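Local coordinates for uncharacterized protein (Pseudomonas aeruginosa, PDB 5BR9) that probably takes part in making the threonylcarbamoyladenosine modification of tRNA, as a TsaB member of the KAE1/TsaD family, at residues Q88-L99 / A206-E216; V101-Q109 / E118-A126. All coordinates share one frame; numbering follows the deposited sequence.

Interaction 1. Residues Q88-L99 / A206-E216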
loop_
_atom_site.group_PDB
_atom_site.type_symbol
_atom_site.label_atom_id
_atom_site.label_comp_id
_atom_site.label_asym_id
_atom_site.label_seq_id
_atom_site.Cartn_x
_atom_site.Cartn_y
_atom_site.Cartn_z
ATOM N N GLN A 88 8.270 -0.697 1.131
ATOM C CA GLN A 88 8.764 0.617 1.527
ATOM C C GLN A 88 8.840 0.778 3.052
ATOM O O GLN A 88 9.793 1.347 3.580
ATOM C CB GLN A 88 7.872 1.701 0.926
ATOM C CG GLN A 88 8.210 2.022 -0.540
ATOM C CD GLN A 88 7.396 3.200 -1.086
ATOM O OE1 GLN A 88 7.938 4.091 -1.729
ATOM N NE2 GLN A 88 6.087 3.195 -0.829
ATOM N N GLY A 89 7.799 0.335 3.752
ATOM C CA GLY A 89 7.783 0.387 5.206
ATOM C C GLY A 89 8.874 -0.480 5.832
ATOM O O GLY A 89 9.595 -0.041 6.732
ATOM N N LEU A 90 8.997 -1.710 5.338
ATOM C CA LEU A 90 9.996 -2.655 5.811
ATOM C C LEU A 90 11.365 -2.026 5.626
ATOM O O LEU A 90 12.177 -1.993 6.551
ATOM C CB LEU A 90 9.914 -3.986 5.051
ATOM C CG LEU A 90 8.735 -4.926 5.274
ATOM C CD1 LEU A 90 8.874 -6.102 4.346
ATOM C CD2 LEU A 90 8.684 -5.418 6.724
ATOM N N ALA A 91 11.584 -1.502 4.422
ATOM C CA ALA A 91 12.884 -1.018 4.013
ATOM C C ALA A 91 13.277 0.249 4.744
ATOM O O ALA A 91 14.437 0.426 5.089
ATOM C CB ALA A 91 12.908 -0.793 2.511
ATOM N N PHE A 92 12.307 1.114 5.012
ATOM C CA PHE A 92 12.565 2.350 5.753
ATOM C C PHE A 92 12.985 2.040 7.197
ATOM O O PHE A 92 13.869 2.690 7.770
ATOM C CB PHE A 92 11.332 3.225 5.737
ATOM C CG PHE A 92 11.486 4.547 6.445
ATOM C CD1 PHE A 92 11.933 5.668 5.764
ATOM C CD2 PHE A 92 11.132 4.675 7.772
ATOM C CE1 PHE A 92 12.026 6.890 6.397
ATOM C CE2 PHE A 92 11.238 5.890 8.420
ATOM C CZ PHE A 92 11.688 7.001 7.728
ATOM N N ALA A 93 12.307 1.068 7.797
ATOM C CA ALA A 93 12.593 0.699 9.175
ATOM C C ALA A 93 13.946 0.003 9.317
ATOM O O ALA A 93 14.658 0.252 10.284
ATOM C CB ALA A 93 11.491 -0.176 9.713
ATOM N N LEU A 94 14.304 -0.850 8.354
ATOM C CA LEU A 94 15.577 -1.573 8.406
ATOM C C LEU A 94 16.717 -0.668 7.951
ATOM O O LEU A 94 17.874 -0.877 8.333
ATOM C CB LEU A 94 15.556 -2.843 7.530
ATOM C CG LEU A 94 14.626 -4.007 7.889
ATOM C CD1 LEU A 94 14.578 -5.032 6.761
ATOM C CD2 LEU A 94 15.003 -4.681 9.242
ATOM N N GLN A 95 16.359 0.337 7.148
ATOM C CA GLN A 95 17.300 1.215 6.435
ATOM C C GLN A 95 18.071 0.401 5.416
ATOM O O GLN A 95 19.298 0.420 5.373
ATOM C CB GLN A 95 18.241 1.948 7.400
ATOM C CG GLN A 95 17.484 2.716 8.482
ATOM C CD GLN A 95 18.366 3.637 9.290
ATOM O OE1 GLN A 95 19.598 3.518 9.279
ATOM N NE2 GLN A 95 17.744 4.568 10.003
ATOM N N ARG A 96 17.317 -0.316 4.595
ATOM C CA ARG A 96 17.854 -1.137 3.510
ATOM C C ARG A 96 17.210 -0.740 2.186
ATOM O O ARG A 96 16.128 -0.157 2.177
ATOM C CB ARG A 96 17.616 -2.624 3.783
ATOM C CG ARG A 96 18.389 -3.163 4.948
ATOM C CD ARG A 96 19.909 -3.109 4.683
ATOM N NE ARG A 96 20.619 -3.550 5.882
ATOM C CZ ARG A 96 21.937 -3.691 5.984
ATOM N NH1 ARG A 96 22.726 -3.428 4.947
ATOM N NH2 ARG A 96 22.464 -4.109 7.136
ATOM N N PRO A 97 17.885 -1.023 1.065
ATOM C CA PRO A 97 17.315 -0.593 -0.227
ATOM C C PRO A 97 16.227 -1.517 -0.797
ATOM O O PRO A 97 16.061 -2.644 -0.328
ATOM C CB PRO A 97 18.549 -0.532 -1.148
ATOM C CG PRO A 97 19.565 -1.393 -0.522
ATOM C CD PRO A 97 19.275 -1.508 0.950
ATOM N N VAL A 98 15.468 -1.033 -1.784
ATOM C CA VAL A 98 14.453 -1.874 -2.412
ATOM C C VAL A 98 14.777 -2.022 -3.890
ATOM O O VAL A 98 15.363 -1.135 -4.502
ATOM C CB VAL A 98 13.002 -1.329 -2.260
ATOM C CG1 VAL A 98 12.685 -0.994 -0.840
ATOM C CG2 VAL A 98 12.728 -0.175 -3.185
ATOM N N LEU A 99 14.346 -3.147 -4.442
ATOM C CA LEU A 99 14.550 -3.518 -5.832
ATOM C C LEU A 99 13.209 -3.753 -6.530
ATOM O O LEU A 99 12.551 -4.765 -6.302
ATOM C CB LEU A 99 15.402 -4.788 -5.911
ATOM C CG LEU A 99 16.848 -4.676 -5.436
ATOM C CD1 LEU A 99 17.447 -6.039 -5.132
ATOM C CD2 LEU A 99 17.656 -3.992 -6.515
ATOM N N ALA A 206 20.210 -7.947 -10.260
ATOM C CA ALA A 206 20.065 -6.508 -10.092
ATOM C C ALA A 206 20.899 -6.005 -8.920
ATOM O O ALA A 206 21.549 -4.956 -9.005
ATOM C CB ALA A 206 18.573 -6.142 -9.896
ATOM N N TRP A 207 20.914 -6.772 -7.838
ATOM C CA TRP A 207 21.667 -6.376 -6.647
ATOM C C TRP A 207 23.170 -6.366 -6.937
ATOM O O TRP A 207 23.882 -5.458 -6.505
ATOM C CB TRP A 207 21.346 -7.316 -5.482
ATOM C CG TRP A 207 22.022 -6.987 -4.170
ATOM C CD1 TRP A 207 22.908 -7.779 -3.489
ATOM C CD2 TRP A 207 21.836 -5.803 -3.362
ATOM N NE1 TRP A 207 23.289 -7.159 -2.318
ATOM C CE2 TRP A 207 22.644 -5.953 -2.210
ATOM C CE3 TRP A 207 21.076 -4.634 -3.508
ATOM C CZ2 TRP A 207 22.729 -4.966 -1.216
ATOM C CZ3 TRP A 207 21.148 -3.663 -2.515
ATOM C CH2 TRP A 207 21.967 -3.837 -1.381
ATOM N N ALA A 208 23.642 -7.373 -7.668
ATOM C CA ALA A 208 25.059 -7.468 -8.045
ATOM C C ALA A 208 25.494 -6.341 -8.980
ATOM O O ALA A 208 26.675 -6.040 -9.045
ATOM C CB ALA A 208 25.360 -8.812 -8.696
ATOM N N ARG A 209 24.551 -5.740 -9.711
ATOM C CA ARG A 209 24.858 -4.593 -10.582
ATOM C C ARG A 209 24.893 -3.305 -9.777
ATOM O O ARG A 209 25.185 -2.244 -10.308
ATOM C CB ARG A 209 23.828 -4.435 -11.709
ATOM C CG ARG A 209 23.960 -5.424 -12.853
ATOM C CD ARG A 209 23.114 -4.986 -14.061
ATOM N NE ARG A 209 21.681 -5.163 -13.831
ATOM C CZ ARG A 209 21.031 -6.305 -14.041
ATOM N NH1 ARG A 209 21.687 -7.376 -14.482
ATOM N NH2 ARG A 209 19.726 -6.385 -13.799
ATOM N N GLY A 210 24.552 -3.401 -8.496
ATOM C CA GLY A 210 24.533 -2.236 -7.638
ATOM C C GLY A 210 23.240 -1.451 -7.658
ATOM O O GLY A 210 23.213 -0.303 -7.240
ATOM N N GLU A 211 22.161 -2.058 -8.144
ATOM C CA GLU A 211 20.860 -1.401 -8.108
ATOM C C GLU A 211 20.314 -1.440 -6.697
ATOM O O GLU A 211 20.855 -2.127 -5.834
ATOM C CB GLU A 211 19.890 -2.060 -9.072
ATOM C CG GLU A 211 20.298 -1.912 -10.533
ATOM C CD GLU A 211 19.311 -2.588 -11.481
ATOM O OE1 GLU A 211 19.738 -3.018 -12.573
ATOM O OE2 GLU A 211 18.115 -2.694 -11.130
ATOM N N GLY A 212 19.235 -0.707 -6.458
ATOM C CA GLY A 212 18.662 -0.642 -5.133
ATOM C C GLY A 212 18.418 0.804 -4.794
ATOM O O GLY A 212 19.262 1.652 -5.028
ATOM N N VAL A 213 17.243 1.089 -4.253
ATOM C CA VAL A 213 16.820 2.456 -4.040
ATOM C C VAL A 213 16.466 2.577 -2.571
ATOM O O VAL A 213 15.957 1.627 -1.996
ATOM C CB VAL A 213 15.651 2.792 -4.983
ATOM C CG1 VAL A 213 14.943 4.036 -4.544
ATOM C CG2 VAL A 213 16.171 2.928 -6.426
ATOM N N GLU A 214 16.759 3.706 -1.934
ATOM C CA GLU A 214 16.338 3.836 -0.543
ATOM C C GLU A 214 14.847 4.198 -0.507
ATOM O O GLU A 214 14.300 4.744 -1.468
ATOM C CB GLU A 214 17.195 4.850 0.233
ATOM C CG GLU A 214 17.119 6.299 -0.219
ATOM C CD GLU A 214 17.870 7.245 0.722
ATOM O OE1 GLU A 214 17.636 7.188 1.950
ATOM O OE2 GLU A 214 18.704 8.035 0.234
ATOM N N ALA A 215 14.202 3.852 0.602
ATOM C CA ALA A 215 12.753 3.931 0.746
ATOM C C ALA A 215 12.183 5.339 0.556
ATOM O O ALA A 215 11.104 5.488 -0.004
ATOM C CB ALA A 215 12.345 3.383 2.116
ATOM N N GLU A 216 12.909 6.359 1.009
ATOM C CA GLU A 216 12.476 7.753 0.875
ATOM C C GLU A 216 12.631 8.290 -0.552
ATOM O O GLU A 216 12.100 9.350 -0.888
ATOM C CB GLU A 216 13.265 8.662 1.823
ATOM C CG GLU A 216 13.182 8.300 3.295
ATOM C CD GLU A 216 14.436 7.593 3.789
ATOM O OE1 GLU A 216 14.900 7.927 4.904
ATOM O OE2 GLU A 216 14.954 6.712 3.061
HETATM O O HOH W 1 15.639 2.284 2.664
#
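Val98 and Val213 pair their backbones as a single antiparallel, hydrogen-bonded beta bridge. Val98 N gives a short bond to Val213 O, 2.7 Å. The return bond, Val213 N to Val98 O, is 2.9 Å. Val98 O also takes a CA-H...O contact from Gly212 CA at 3.4 Å.

Close packing continues on both flanks of the bridge. Pro97 CG meets the edge of the Trp207 indole, 3.4 Å from CZ3, and the two side chains cross at about a right angle. The indole swings that way because Trp207 CG lies opposite the backbone N, chi1 -178°. Leu99 CD2 presses on the turn after helix 196-208, 3.6 Å from Gly212 N, and also meets Ala206 CB. Its other methyl, CD1, reaches Trp207 CB. Further on, Ala215 CB sits against the backbone of helix 77-94, 3.6 Å from Gln88 O, and approaches the Phe92 ring at its edge. A water accepts from Ala215 N at 3.0 Å and also bonds Arg96 O, though that second bond looks doubtfully short.

The looser parts are more polar. Glu216 is poorly ordered; its OE1 lies 3.4 Å from Phe92 CE1, with carboxylate and ring planes 75° apart. Arg209 and Glu211 form an exposed salt bridge within the turn, where Gly210 completes a Schellman motif. The second subunit, another copy of this protein, packs its Leu90 on Phe92 and its Ile82 on Gln88.

The contact adds the chain after helix 196-208 alongside strand 98-101, an edge strand of its five-stranded sheet within this chain. On the other side of that strand, Pro97 and Leu99 bond to strand 67-71, while helix 77-94 packs against Ala215.

Interaction 2. Residues V101-Q109 / E118-A126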
loop_
_atom_site.group_PDB
_atom_site.type_symbol
_atom_site.label_atom_id
_atom_site.label_comp_id
_atom_site.label_asym_id
_atom_site.label_seq_id
_atom_site.Cartn_x
_atom_site.Cartn_y
_atom_site.Cartn_z
ATOM N N VAL A 101 11.083 -4.902 -9.569
ATOM C CA VAL A 101 11.306 -5.832 -10.659
ATOM C C VAL A 101 10.003 -6.065 -11.413
ATOM O O VAL A 101 8.934 -6.272 -10.815
ATOM C CB VAL A 101 11.881 -7.168 -10.149
ATOM C CG1 VAL A 101 12.023 -8.158 -11.284
ATOM C CG2 VAL A 101 13.215 -6.956 -9.453
ATOM N N SER A 102 10.100 -6.033 -12.734
ATOM C CA SER A 102 8.943 -6.217 -13.573
ATOM C C SER A 102 8.354 -7.607 -13.458
ATOM O O SER A 102 9.066 -8.595 -13.527
ATOM C CB SER A 102 9.305 -5.944 -15.043
ATOM O OG SER A 102 8.263 -6.403 -15.869
ATOM N N ASP A 103 7.031 -7.681 -13.359
ATOM C CA ASP A 103 6.366 -8.965 -13.362
ATOM C C ASP A 103 6.406 -9.681 -14.715
ATOM O O ASP A 103 6.295 -10.905 -14.763
ATOM C CB ASP A 103 4.931 -8.804 -12.884
ATOM C CG ASP A 103 4.851 -8.780 -11.355
ATOM O OD1 ASP A 103 4.685 -7.703 -10.763
ATOM O OD2 ASP A 103 4.959 -9.858 -10.745
ATOM N N LEU A 104 6.580 -8.934 -15.805
ATOM C CA LEU A 104 6.793 -9.558 -17.121
ATOM C C LEU A 104 8.149 -10.290 -17.130
ATOM O O LEU A 104 8.247 -11.437 -17.589
ATOM C CB LEU A 104 6.723 -8.490 -18.246
ATOM C CG LEU A 104 5.332 -7.857 -18.470
ATOM C CD1 LEU A 104 5.400 -6.560 -19.252
ATOM C CD2 LEU A 104 4.361 -8.831 -19.164
ATOM N N ALA A 105 9.183 -9.647 -16.584
ATOM C CA ALA A 105 10.493 -10.300 -16.432
ATOM C C ALA A 105 10.376 -11.524 -15.536
ATOM O O ALA A 105 10.931 -12.581 -15.852
ATOM C CB ALA A 105 11.542 -9.326 -15.869
ATOM N N ILE A 106 9.629 -11.400 -14.439
ATOM C CA ILE A 106 9.522 -12.526 -13.520
ATOM C C ILE A 106 8.910 -13.740 -14.228
ATOM O O ILE A 106 9.386 -14.876 -14.074
ATOM C CB ILE A 106 8.724 -12.144 -12.267
ATOM C CG1 ILE A 106 9.442 -11.026 -11.517
ATOM C CG2 ILE A 106 8.556 -13.351 -11.374
ATOM C CD1 ILE A 106 8.571 -10.365 -10.463
ATOM N N LEU A 107 7.850 -13.495 -14.994
ATOM C CA LEU A 107 7.235 -14.531 -15.827
ATOM C C LEU A 107 8.245 -15.173 -16.773
ATOM O O LEU A 107 8.215 -16.368 -17.000
ATOM C CB LEU A 107 6.125 -13.944 -16.682
ATOM C CG LEU A 107 4.735 -13.753 -16.122
ATOM C CD1 LEU A 107 3.872 -13.192 -17.266
ATOM C CD2 LEU A 107 4.215 -15.080 -15.601
ATOM N N ALA A 108 9.069 -14.336 -17.395
ATOM C CA ALA A 108 10.053 -14.793 -18.357
ATOM C C ALA A 108 11.064 -15.684 -17.648
ATOM O O ALA A 108 11.371 -16.773 -18.120
ATOM C CB ALA A 108 10.736 -13.615 -19.015
ATOM N N GLN A 109 11.543 -15.226 -16.492
ATOM C CA GLN A 109 12.520 -15.978 -15.727
ATOM C C GLN A 109 11.896 -17.300 -15.288
ATOM O O GLN A 109 12.560 -18.348 -15.317
ATOM C CB GLN A 109 13.006 -15.197 -14.506
ATOM C CG GLN A 109 14.263 -15.801 -13.878
ATOM C CD GLN A 109 15.483 -15.554 -14.742
ATOM O OE1 GLN A 109 15.548 -14.558 -15.454
ATOM N NE2 GLN A 109 16.446 -16.462 -14.696
ATOM N N GLU A 118 14.516 -19.904 -23.757
ATOM C CA GLU A 118 15.501 -18.843 -23.637
ATOM C C GLU A 118 15.019 -17.559 -24.277
ATOM O O GLU A 118 15.612 -16.498 -24.090
ATOM C CB GLU A 118 16.815 -19.307 -24.249
ATOM C CG GLU A 118 17.385 -20.443 -23.437
ATOM C CD GLU A 118 18.798 -20.784 -23.781
ATOM O OE1 GLU A 118 19.363 -20.149 -24.697
ATOM O OE2 GLU A 118 19.345 -21.690 -23.111
ATOM N N ARG A 119 13.917 -17.669 -25.013
ATOM C CA ARG A 119 13.231 -16.505 -25.548
ATOM C C ARG A 119 11.761 -16.589 -25.166
ATOM O O ARG A 119 11.065 -17.544 -25.519
ATOM C CB ARG A 119 13.419 -16.412 -27.064
ATOM C CG ARG A 119 14.901 -16.393 -27.441
ATOM C CD ARG A 119 15.201 -15.706 -28.753
ATOM N NE ARG A 119 15.040 -16.589 -29.895
ATOM C CZ ARG A 119 15.572 -16.366 -31.094
ATOM N NH1 ARG A 119 15.369 -17.232 -32.082
ATOM N NH2 ARG A 119 16.323 -15.290 -31.301
ATOM N N VAL A 120 11.294 -15.586 -24.430
ATOM C CA VAL A 120 9.924 -15.593 -23.921
ATOM C C VAL A 120 9.232 -14.277 -24.218
ATOM O O VAL A 120 9.757 -13.198 -23.941
ATOM C CB VAL A 120 9.872 -15.876 -22.408
ATOM C CG1 VAL A 120 8.437 -15.713 -21.904
ATOM C CG2 VAL A 120 10.379 -17.283 -22.098
ATOM N N ALA A 121 8.065 -14.370 -24.829
ATOM C CA ALA A 121 7.191 -13.217 -24.947
ATOM C C ALA A 121 6.211 -13.275 -23.764
ATOM O O ALA A 121 5.362 -14.152 -23.696
ATOM C CB ALA A 121 6.459 -13.215 -26.305
ATOM N N ALA A 122 6.382 -12.376 -22.805
ATOM C CA ALA A 122 5.511 -12.326 -21.643
ATOM C C ALA A 122 4.331 -11.397 -21.913
ATOM O O ALA A 122 4.501 -10.297 -22.423
ATOM C CB ALA A 122 6.288 -11.882 -20.424
ATOM N N ALA A 123 3.133 -11.863 -21.595
ATOM C CA ALA A 123 1.932 -11.064 -21.772
ATOM C C ALA A 123 1.023 -11.243 -20.577
ATOM O O ALA A 123 0.670 -12.366 -20.229
ATOM C CB ALA A 123 1.185 -11.449 -23.076
ATOM N N ILE A 124 0.655 -10.123 -19.962
ATOM C CA ILE A 124 -0.228 -10.093 -18.803
ATOM C C ILE A 124 -1.468 -9.298 -19.162
ATOM O O ILE A 124 -1.373 -8.188 -19.688
ATOM C CB ILE A 124 0.489 -9.489 -17.567
ATOM C CG1 ILE A 124 1.634 -10.404 -17.114
ATOM C CG2 ILE A 124 -0.510 -9.238 -16.446
ATOM C CD1 ILE A 124 2.509 -9.802 -16.015
ATOM N N ASP A 125 -2.629 -9.851 -18.852
ATOM C CA ASP A 125 -3.881 -9.205 -19.177
ATOM C C ASP A 125 -3.926 -7.840 -18.517
ATOM O O ASP A 125 -3.574 -7.702 -17.361
ATOM C CB ASP A 125 -5.080 -10.025 -18.705
ATOM C CG ASP A 125 -6.380 -9.521 -19.293
ATOM O OD1 ASP A 125 -7.459 -9.831 -18.761
ATOM O OD2 ASP A 125 -6.320 -8.760 -20.273
ATOM N N ALA A 126 -4.292 -6.827 -19.287
ATOM C CA ALA A 126 -4.503 -5.486 -18.752
ATOM C C ALA A 126 -5.987 -5.202 -18.801
ATOM O O ALA A 126 -6.761 -5.973 -19.373
ATOM C CB ALA A 126 -3.721 -4.437 -19.549
#
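Ser102 OG is gripped by three groups at the start of the helix that lays Leu104 against Ala122. It is the N-cap. It accepts weak bonds from Leu104 N at 3.0 Å and Ala105 N at 3.4 Å, and it is also hydrogen-bonded to Glu149 OE2. The motif is an alpha/beta layer: helix 103-115 packs on a mixed sheet, then leads through a short turn into strand 119-125, the middle strand of that sheet. This fits the actin-like ATPase fold of the family. The axes of segments 103-109 and 119-125 approach to 7.8 Å, with an angle of 132° between their N-to-C directions.

The interface is apolar and buried. Val120, Ala122 and Ile124 point at the helix, while Ala121 and Ala123 point away, as alternation along a strand requires. The small Ala122 lets the helix come close: its CB lies 3.5 Å from Leu104 O, an atom that also accepts from Ala108 N. At one end, Ala108 meets Val120, CB to CB, at 4.2 Å. At the other, Ile124 fits against two leucines. Leu104 CD2 and Leu107 CD1 both touch its CG1 and its CD1.

Asp103 turns its carboxylate away from the strand, where OD1 is hydrogen-bonded to Gly73 N and OD2 makes a weak hydrogen bond to Ser18 OG. Tyr136 of strand 131-139 and Met143 of strand 142-152 pack on Ala108. The Ile124 chain is extended, CG1 opposite its carbonyl carbon at chi1 -66°, and this brings CG1 to 3.6 Å from Leu107 CD1.

Overall arrangement
The two interactions lie about 23 Å apart, centre to centre, and on different sheets. Interaction 1 borders strand 98-101, at the edge of the first sheet and next to the second subunit. Interaction 2 lies nearer the middle of the chain, with helix 103-115 on the second sheet. Strand 98-101 leads directly into that helix, so one passage of chain joins the two halves. Interaction 2 is nested inside the loop that interaction 1 closes. Helix 196-208 bridges them: Leu199 and Leu202 touch segment 101-109, and its last turn enters interaction 1. The late part of the chain thus returns to the first sheet.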